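Putative modulator of DNA gyrase (Bacteroides thetaiotaomicron, PDB 1VPB) is of unproven function but probably acts as a metallopeptidase of the PmbA/TldD type. Local coordinates at residues D140-E143 and M144-V148; L215-N218 and D219-K222; N268-A271 and L272-N276. All coordinates share one frame; numbering follows the deposited sequence.

Overall arrangement
Interactions 1 and 2 are neighbours on the curved antiparallel sheet, whereas interaction 3 lies on the other side of the chain's centre. The centres of the first two are about 13 Å apart, and they meet directly: Met-144 CE packs 3.6 Å from Met-217 SD and also touches the aliphatic end of Lys-222. Thus helix 138-150 and the loop 215-222 form one layer beside strand 181-198, all within the central domain. Interaction 3, in the C-terminal domain, has its centre about 45 Å from that of interaction 1 and about 38 Å from that of interaction 2, with no atomic contact to either.

Interaction 1. Residues D140-E143 and M144-V148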
ATOM      1  N   ASP A 140     -28.671 -10.667  -1.120  1.00 36.52           N
ATOM      2  CA  ASP A 140     -28.532 -11.010   0.303  1.00 35.09           C
ATOM      3  C   ASP A 140     -27.259 -10.406   0.928  1.00 33.23           C
ATOM      4  O   ASP A 140     -27.246  -9.991   2.079  1.00 36.79           O
ATOM      5  CB  ASP A 140     -28.481 -12.530   0.449  1.00 38.32           C
ATOM      6  CG  ASP A 140     -29.774 -13.199   0.022  1.00 40.99           C
ATOM      7  OD1 ASP A 140     -30.834 -12.575   0.123  1.00 40.26           O
ATOM      8  OD2 ASP A 140     -29.797 -14.361  -0.397  1.00 41.61           O
ATOM      9  N   LYS A 141     -26.200 -10.362   0.126  1.00 34.67           N
ATOM     10  CA  LYS A 141     -24.903  -9.812   0.549  1.00 34.62           C
ATOM     11  C   LYS A 141     -25.070  -8.325   0.874  1.00 34.11           C
ATOM     12  O   LYS A 141     -24.740  -7.867   1.968  1.00 35.69           O
ATOM     13  CB  LYS A 141     -23.834 -10.052  -0.538  1.00 35.45           C
ATOM     14  CG  LYS A 141     -23.576 -11.507  -0.929  1.00 35.19           C
ATOM     15  CD  LYS A 141     -22.571 -11.584  -2.015  1.00 33.49           C
ATOM     16  CE  LYS A 141     -22.411 -12.982  -2.551  1.00 34.26           C
ATOM     17  NZ  LYS A 141     -21.352 -13.170  -3.554  1.00 36.23           N
ATOM     18  N   ILE A 142     -25.609  -7.552  -0.060  0.50 34.01           N
ATOM     19  CA  ILE A 142     -25.766  -6.138   0.225  0.50 31.68           C
ATOM     20  C   ILE A 142     -26.784  -5.874   1.349  0.50 33.36           C
ATOM     21  O   ILE A 142     -26.615  -4.942   2.136  0.50 35.44           O
ATOM     22  CB  ILE A 142     -26.096  -5.340  -1.045  0.50 32.13           C
ATOM     23  CG1 ILE A 142     -25.890  -3.858  -0.761  0.50 32.36           C
ATOM     24  CG2 ILE A 142     -27.517  -5.618  -1.506  0.50 35.95           C
ATOM     25  CD1 ILE A 142     -26.341  -2.966  -1.842  0.50 29.88           C
ATOM     26  N   GLU A 143     -27.820  -6.702   1.468  1.00 37.72           N
ATOM     27  CA  GLU A 143     -28.725  -6.594   2.616  1.00 38.25           C
ATOM     28  C   GLU A 143     -28.031  -6.755   3.976  1.00 35.55           C
ATOM     29  O   GLU A 143     -28.385  -6.068   4.976  1.00 33.98           O
ATOM     30  CB  GLU A 143     -29.874  -7.610   2.539  1.00 39.85           C
ATOM     31  CG  GLU A 143     -30.941  -7.296   1.503  1.00 55.11           C
ATOM     32  CD  GLU A 143     -31.588  -5.926   1.673  1.00 62.08           C
ATOM     33  OE1 GLU A 143     -31.919  -5.557   2.825  1.00 47.43           O
ATOM     34  OE2 GLU A 143     -31.735  -5.213   0.645  1.00 64.30           O
ATOM     35  N   MET A 144     -27.102  -7.706   4.066  1.00 37.64           N
ATOM     36  CA  MET A 144     -26.322  -7.851   5.296  1.00 35.91           C
ATOM     37  C   MET A 144     -25.593  -6.574   5.655  1.00 37.20           C
ATOM     38  O   MET A 144     -25.541  -6.229   6.819  1.00 35.22           O
ATOM     39  CB  MET A 144     -25.306  -8.980   5.195  1.00 39.26           C
ATOM     40  CG  MET A 144     -25.926 -10.356   5.053  1.00 39.09           C
ATOM     41  SD  MET A 144     -24.717 -11.659   4.758  1.00 37.77           S
ATOM     42  CE  MET A 144     -25.761 -12.874   4.080  1.00 43.25           C
ATOM     43  N   ALA A 145     -24.981  -5.910   4.670  1.00 36.88           N
ATOM     44  CA  ALA A 145     -24.267  -4.672   4.951  1.00 38.01           C
ATOM     45  C   ALA A 145     -25.232  -3.576   5.383  1.00 39.94           C
ATOM     46  O   ALA A 145     -24.971  -2.787   6.304  1.00 34.86           O
ATOM     47  CB  ALA A 145     -23.474  -4.274   3.762  1.00 37.75           C
ATOM     48  N   LYS A 146     -26.406  -3.524   4.737  1.00 38.63           N
ATOM     49  CA  LYS A 146     -27.431  -2.610   5.184  1.00 38.88           C
ATOM     50  C   LYS A 146     -27.865  -2.860   6.620  1.00 38.29           C
ATOM     51  O   LYS A 146     -28.019  -1.923   7.396  1.00 37.64           O
ATOM     52  CB  LYS A 146     -28.660  -2.720   4.310  1.00 39.39           C
ATOM     53  CG  LYS A 146     -28.488  -2.313   2.921  1.00 45.38           C
ATOM     54  CD  LYS A 146     -29.893  -2.162   2.311  1.00 51.27           C
ATOM     55  CE  LYS A 146     -29.904  -2.599   0.878  1.00 48.41           C
ATOM     56  NZ  LYS A 146     -31.201  -2.191   0.246  1.00 42.94           N
ATOM     57  N   ALA A 147     -28.077  -4.120   6.977  1.00 38.09           N
ATOM     58  CA  ALA A 147     -28.466  -4.464   8.353  1.00 38.38           C
ATOM     59  C   ALA A 147     -27.415  -4.036   9.361  1.00 37.92           C
ATOM     60  O   ALA A 147     -27.744  -3.618  10.449  1.00 36.59           O
ATOM     61  CB  ALA A 147     -28.726  -5.946   8.481  1.00 40.35           C
ATOM     62  N   VAL A 148     -26.143  -4.160   9.007  1.00 36.51           N
ATOM     63  CA  VAL A 148     -25.075  -3.726   9.915  1.00 34.35           C
ATOM     64  C   VAL A 148     -25.285  -2.256  10.252  1.00 36.05           C
ATOM     65  O   VAL A 148     -25.307  -1.874  11.409  1.00 36.50           O
ATOM     66  CB  VAL A 148     -23.668  -3.934   9.309  1.00 35.58           C
ATOM     67  CG1 VAL A 148     -22.583  -3.216  10.140  1.00 34.95           C
ATOM     68  CG2 VAL A 148     -23.338  -5.413   9.152  1.00 35.32           C
TER
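Glu-143 and Lys-146 form a salt bridge one helical turn apart, with OE2 of Glu-143 3.1 Å from NZ of Lys-146; as a hydrogen bond it is weak. The glutamate chain bends at its second torsion (chi2 -57°), which swings the carboxylate along the helix toward the lysine. There OE2 also lies 3.2 Å from CE of Lys-146, so the end of the lysine meets this oxygen with its last carbon as well as its ammonium. Replacing Lys-146 with an alanine would probably leave the Glu-143 carboxylate without its cationic mate and freer to turn.

Beneath this pair runs the i to i+4 backbone ladder. Met-144 N donates to Asp-140 O, Lys-146 N to Ile-142 O at 3.0 Å (N-H...O 165°), and Ala-147 N to Glu-143 O at 2.8 Å; the rung from Ala-145 N to Lys-141 O is weak at 3.3 Å.

Packing against the backbone comes next: CG of Met-144 rests 3.3 Å from Asp-140 O, and the side chain also lies on Leu-192 of strand 181-198. On the sheet side, Ala-145 touches Leu-51 and Tyr-166, while NZ of Lys-141 forms a salt bridge with Asp-168. In the modelled conformer, Ile-142 packs on Phe-49 and on Leu-104 of the second subunit.

The arrangement is that of an amphipathic helix, 138-150, laid against an antiparallel sheet: an i to i+3 ion pair involves the exposed Glu-143, while buried residues face strands 36-52, 159-177 and 181-198.

Interaction 2. Residues L215-N218 and D219-K222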
ATOM      1  N   LEU A 215     -14.863 -18.490   6.794  1.00 33.98           N
ATOM      2  CA  LEU A 215     -14.631 -19.175   5.568  1.00 32.05           C
ATOM      3  C   LEU A 215     -15.990 -19.572   4.933  1.00 31.30           C
ATOM      4  O   LEU A 215     -16.055 -19.886   3.750  1.00 33.74           O
ATOM      5  CB  LEU A 215     -13.799 -20.421   5.849  1.00 32.96           C
ATOM      6  CG  LEU A 215     -12.393 -20.214   6.428  1.00 37.65           C
ATOM      7  CD1 LEU A 215     -11.683 -21.562   6.492  1.00 44.86           C
ATOM      8  CD2 LEU A 215     -11.606 -19.325   5.540  1.00 38.21           C
ATOM      9  N   TYR A 216     -17.071 -19.642   5.762  1.00 32.47           N
ATOM     10  CA  TYR A 216     -18.410 -20.080   5.319  1.00 31.69           C
ATOM     11  C   TYR A 216     -19.505 -19.015   5.568  1.00 31.87           C
ATOM     12  O   TYR A 216     -19.559 -18.439   6.631  1.00 33.73           O
ATOM     13  CB  TYR A 216     -18.824 -21.324   6.135  1.00 36.27           C
ATOM     14  CG  TYR A 216     -18.058 -22.554   5.737  1.00 35.19           C
ATOM     15  CD1 TYR A 216     -16.756 -22.750   6.134  1.00 37.81           C
ATOM     16  CD2 TYR A 216     -18.591 -23.444   4.854  1.00 36.70           C
ATOM     17  CE1 TYR A 216     -16.037 -23.876   5.724  1.00 37.30           C
ATOM     18  CE2 TYR A 216     -17.894 -24.582   4.454  1.00 38.05           C
ATOM     19  CZ  TYR A 216     -16.607 -24.759   4.855  1.00 36.18           C
ATOM     20  OH  TYR A 216     -15.924 -25.895   4.443  1.00 37.27           O
ATOM     21  N   MET A 217     -20.315 -18.745   4.560  1.00 34.70           N
ATOM     22  CA  MET A 217     -21.397 -17.723   4.671  1.00 34.62           C
ATOM     23  C   MET A 217     -22.304 -18.080   5.808  1.00 38.01           C
ATOM     24  O   MET A 217     -22.715 -17.215   6.614  1.00 39.74           O
ATOM     25  CB  MET A 217     -22.163 -17.597   3.360  1.00 40.09           C
ATOM     26  CG  MET A 217     -23.339 -16.622   3.443  1.00 40.55           C
ATOM     27  SD  MET A 217     -22.846 -14.937   3.872  1.00 37.21           S
ATOM     28  CE  MET A 217     -22.680 -14.379   2.232  1.00 43.07           C
ATOM     29  N   ASN A 218     -22.603 -19.378   5.913  1.00 40.12           N
ATOM     30  CA  ASN A 218     -23.504 -19.844   6.952  1.00 42.85           C
ATOM     31  C   ASN A 218     -22.983 -19.573   8.366  1.00 42.31           C
ATOM     32  O   ASN A 218     -23.771 -19.344   9.274  1.00 46.93           O
ATOM     33  CB  ASN A 218     -23.787 -21.332   6.782  1.00 45.92           C
ATOM     34  CG  ASN A 218     -24.933 -21.801   7.651  1.00 56.92           C
ATOM     35  OD1 ASN A 218     -24.729 -22.566   8.582  1.00 76.10           O
ATOM     36  ND2 ASN A 218     -26.131 -21.311   7.374  1.00 68.56           N
ATOM     37  N   ASP A 219     -21.672 -19.599   8.550  1.00 39.30           N
ATOM     38  CA  ASP A 219     -21.037 -19.377   9.821  1.00 37.18           C
ATOM     39  C   ASP A 219     -20.707 -17.928  10.141  1.00 37.72           C
ATOM     40  O   ASP A 219     -20.386 -17.595  11.282  1.00 41.81           O
ATOM     41  CB  ASP A 219     -19.759 -20.215   9.951  1.00 39.25           C
ATOM     42  CG  ASP A 219     -19.993 -21.692   9.731  1.00 49.96           C
ATOM     43  OD1 ASP A 219     -21.127 -22.192   9.929  1.00 52.93           O
ATOM     44  OD2 ASP A 219     -19.083 -22.461   9.369  1.00 40.80           O
ATOM     45  N   LEU A 220     -20.760 -17.049   9.158  1.00 35.86           N
ATOM     46  CA  LEU A 220     -20.405 -15.654   9.433  1.00 33.53           C
ATOM     47  C   LEU A 220     -21.413 -15.052  10.398  1.00 34.03           C
ATOM     48  O   LEU A 220     -22.626 -15.144  10.182  1.00 35.84           O
ATOM     49  CB  LEU A 220     -20.442 -14.875   8.127  1.00 32.66           C
ATOM     50  CG  LEU A 220     -20.198 -13.363   8.103  1.00 36.92           C
ATOM     51  CD1 LEU A 220     -18.763 -13.030   8.495  1.00 36.50           C
ATOM     52  CD2 LEU A 220     -20.554 -12.802   6.700  1.00 36.46           C
ATOM     53  N   ILE A 221     -20.886 -14.413  11.431  1.00 33.65           N
ATOM     54  CA  ILE A 221     -21.690 -13.622  12.331  1.00 36.62           C
ATOM     55  C   ILE A 221     -22.083 -12.334  11.625  1.00 38.56           C
ATOM     56  O   ILE A 221     -21.228 -11.579  11.188  1.00 37.62           O
ATOM     57  CB  ILE A 221     -20.931 -13.307  13.603  1.00 37.94           C
ATOM     58  CG1 ILE A 221     -20.651 -14.585  14.406  1.00 43.13           C
ATOM     59  CG2 ILE A 221     -21.741 -12.351  14.465  1.00 39.52           C
ATOM     60  CD1 ILE A 221     -19.502 -14.424  15.349  1.00 49.20           C
ATOM     61  N   LYS A 222     -23.395 -12.099  11.538  1.00 37.72           N
ATOM     62  CA  LYS A 222     -23.969 -11.018  10.727  1.00 33.77           C
ATOM     63  C   LYS A 222     -24.607  -9.916  11.556  1.00 36.32           C
ATOM     64  O   LYS A 222     -24.869  -8.806  11.048  1.00 38.14           O
ATOM     65  CB  LYS A 222     -25.006 -11.602   9.737  1.00 37.51           C
ATOM     66  CG  LYS A 222     -24.466 -12.743   8.883  1.00 36.53           C
ATOM     67  CD  LYS A 222     -25.469 -13.432   7.983  1.00 40.27           C
ATOM     68  CE  LYS A 222     -24.845 -14.659   7.237  1.00 38.39           C
ATOM     69  NZ  LYS A 222     -24.475 -15.790   8.142  1.00 34.60           N
TER
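Polar contacts between Met-217 and Lys-222 dominate this turn. NZ of Lys-222 donates to Met-217 O at 2.7 Å, with a C=O...N angle of 159°, and to Leu-220 O at 2.8 Å, where it lies in the carbonyl plane on a lone pair. The lysine chain runs extended until its last torsion bends (chi4 67°), turning the ammonium back between the two carbonyls. Met-217 O also accepts from Leu-220 N, which sits above the carbonyl plane rather than on a lone pair, so two donors approach this oxygen from different directions. Tyr-216 O receives two weak bonds, from Asp-219 N and from Leu-220 N.

Among the side-chain packing contacts, SD of Met-217 lies 3.9 Å from CE of Lys-222, the two chains crossing at about a right angle, and 4.2 Å from CD2 of Leu-220. Leu-220 and Met-217 both continue onto Tyr-190 of strand 181-198.

Beside the tyrosine, the Asp-219 carboxylate runs alongside the side chain, OD2 3.4 Å from CB of Tyr-216, with ring and carboxylate planes 41° apart. The phenol end bonds to Lys-127 O, and Lys-302 makes a cation-pi contact with the ring.

Together these contacts define a compact turn in the connection from strand 207-214 to helix 225-234, with a lysine ammonium bridging two of its backbone carbonyls.

Interaction 3. Residues N268-A271 and L272-N276; sequences NGSA and LQQKN
Leu-272 CG stands opposite its own carbonyl carbon (chi1 -66°), a torsion that lays the side chain back along the preceding turn and puts CG 3.4 Å from Asn-268 O. Gln-274 has a similar first torsion and then extends; in the modelled conformer its chain lies over Ser-270, although a second conformer makes this placement doubtful. These side chains belong to a short helix, 269-273, closed by a Schellman motif.

The helix is held by successive i to i+4 bonds. Leu-272 N donates to Asn-268 O, the carbonyl of the N-cap residue, at 3.0 Å. Gln-273 N reaches Gly-269 O at 2.8 Å, and Gln-274 N reaches Ser-270 O at 2.9 Å. The Asn-268 side chain adds no capping bond, so its part in these bonds is through its backbone oxygen.

Gln-274 is the first residue to leave helical geometry, and Lys-275 follows with a positive phi of 44°. Lys-275 N bonds to Leu-272 O as the chain leaves the helix, and the positive phi of Lys-275, at the C-prime position, then turns the following amide, Asn-276 N, back to Ala-271 O. The pairing identifies the Schellman closure.

Outside the segment, Leu-272 is buried against Leu-280, Tyr-330 and Ser-277, while Gln-273 lies on Asn-336, Lys-339 and Met-340 of helix 334-340. The end of Asn-276 turns to another partner, OD1 bonding to Ser-384 OG. Its backbone amide supplies the longer-reaching closure bond, with Asn-276 N 2.9 Å from Ala-271 O and the donor nearly along the C=O axis at 162°.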
ATOM      1  N   ASN A 268      11.872 -15.071  11.694  1.00 35.04           N
ATOM      2  CA  ASN A 268      12.008 -15.311  10.251  1.00 35.91           C
ATOM      3  C   ASN A 268      13.465 -15.531   9.862  1.00 37.92           C
ATOM      4  O   ASN A 268      14.354 -14.750  10.253  1.00 37.62           O
ATOM      5  CB  ASN A 268      11.489 -14.135   9.478  1.00 37.35           C
ATOM      6  CG  ASN A 268       9.983 -14.109   9.382  1.00 47.77           C
ATOM      7  OD1 ASN A 268       9.328 -15.183   9.280  1.00 50.23           O
ATOM      8  ND2 ASN A 268       9.397 -12.879   9.369  1.00 51.37           N
ATOM      9  N   GLY A 269      13.679 -16.510   9.010  1.00 38.68           N
ATOM     10  CA  GLY A 269      15.026 -16.915   8.591  1.00 37.23           C
ATOM     11  C   GLY A 269      15.769 -15.744   7.961  1.00 36.48           C
ATOM     12  O   GLY A 269      16.997 -15.601   8.166  1.00 37.79           O
ATOM     13  N   SER A 270      15.060 -14.904   7.232  1.00 37.97           N
ATOM     14  CA  SER A 270      15.768 -13.779   6.523  1.00 40.85           C
ATOM     15  C   SER A 270      16.238 -12.732   7.521  1.00 41.01           C
ATOM     16  O   SER A 270      17.345 -12.200   7.419  1.00 42.63           O
ATOM     17  CB  SER A 270      14.845 -13.165   5.510  1.00 45.66           C
ATOM     18  OG  SER A 270      13.702 -12.677   6.172  1.00 59.16           O
ATOM     19  N   ALA A 271      15.419 -12.460   8.542  1.00 38.87           N
ATOM     20  CA  ALA A 271      15.846 -11.582   9.628  1.00 38.68           C
ATOM     21  C   ALA A 271      17.050 -12.112  10.387  1.00 38.84           C
ATOM     22  O   ALA A 271      17.969 -11.361  10.735  1.00 41.63           O
ATOM     23  CB  ALA A 271      14.668 -11.304  10.586  1.00 40.60           C
ATOM     24  N   LEU A 272      17.061 -13.423  10.639  1.00 37.43           N
ATOM     25  CA  LEU A 272      18.143 -14.071  11.350  1.00 38.83           C
ATOM     26  C   LEU A 272      19.413 -14.005  10.495  1.00 38.16           C
ATOM     27  O   LEU A 272      20.494 -13.698  10.996  1.00 41.26           O
ATOM     28  CB  LEU A 272      17.781 -15.527  11.634  1.00 36.37           C
ATOM     29  CG  LEU A 272      16.597 -15.666  12.602  1.00 35.84           C
ATOM     30  CD1 LEU A 272      16.017 -17.066  12.529  1.00 40.55           C
ATOM     31  CD2 LEU A 272      16.976 -15.244  14.035  1.00 40.42           C
ATOM     32  N   GLN A 273      19.233 -14.246   9.204  1.00 39.43           N
ATOM     33  CA  GLN A 273      20.365 -14.344   8.269  1.00 41.75           C
ATOM     34  C   GLN A 273      21.010 -12.992   8.123  1.00 42.44           C
ATOM     35  O   GLN A 273      22.261 -12.880   8.014  1.00 45.32           O
ATOM     36  CB  GLN A 273      19.858 -14.873   6.915  1.00 40.66           C
ATOM     37  CG  GLN A 273      20.999 -15.246   5.931  1.00 50.01           C
ATOM     38  CD  GLN A 273      21.569 -14.056   5.206  1.00 49.99           C
ATOM     39  OE1 GLN A 273      20.833 -13.127   4.868  1.00 48.96           O
ATOM     40  NE2 GLN A 273      22.877 -14.096   4.920  1.00 48.38           N
ATOM     41  N   GLN A 274      20.172 -11.965   8.148  0.50 42.31           N
ATOM     42  CA  GLN A 274      20.599 -10.581   8.017  0.50 43.60           C
ATOM     43  C   GLN A 274      20.947  -9.958   9.358  0.50 44.11           C
ATOM     44  O   GLN A 274      21.053  -8.728   9.437  0.50 45.07           O
ATOM     45  CB  GLN A 274      19.486  -9.770   7.363  0.50 43.39           C
ATOM     46  CG  GLN A 274      19.138 -10.208   5.969  0.50 46.17           C
ATOM     47  CD  GLN A 274      17.790  -9.688   5.512  0.50 55.40           C
ATOM     48  OE1 GLN A 274      17.284  -8.684   6.033  0.50 56.55           O
ATOM     49  NE2 GLN A 274      17.197 -10.375   4.547  0.50 53.16           N
ATOM     50  N   LYS A 275      21.130 -10.784  10.393  1.00 41.44           N
ATOM     51  CA  LYS A 275      21.515 -10.321  11.721  1.00 46.21           C
ATOM     52  C   LYS A 275      20.725  -9.087  12.155  1.00 45.96           C
ATOM     53  O   LYS A 275      21.251  -8.116  12.736  1.00 48.73           O
ATOM     54  CB  LYS A 275      23.041 -10.168  11.827  1.00 48.82           C
ATOM     55  CG  LYS A 275      23.658 -11.557  11.936  1.00 54.37           C
ATOM     56  CD  LYS A 275      25.127 -11.665  11.608  1.00 67.52           C
ATOM     57  CE  LYS A 275      25.576 -13.110  11.882  1.00 69.62           C
ATOM     58  NZ  LYS A 275      26.916 -13.409  11.295  1.00 83.01           N
ATOM     59  N   ASN A 276      19.429  -9.160  11.879  1.00 41.61           N
ATOM     60  CA  ASN A 276      18.439  -8.162  12.254  1.00 43.48           C
ATOM     61  C   ASN A 276      17.248  -8.808  13.004  1.00 38.77           C
ATOM     62  O   ASN A 276      16.081  -8.619  12.630  1.00 39.82           O
ATOM     63  CB  ASN A 276      17.914  -7.470  11.002  1.00 45.24           C
ATOM     64  CG  ASN A 276      17.217  -6.140  11.317  1.00 53.36           C
ATOM     65  OD1 ASN A 276      17.478  -5.527  12.333  1.00 58.46           O
ATOM     66  ND2 ASN A 276      16.296  -5.728  10.456  1.00 66.33           N
TER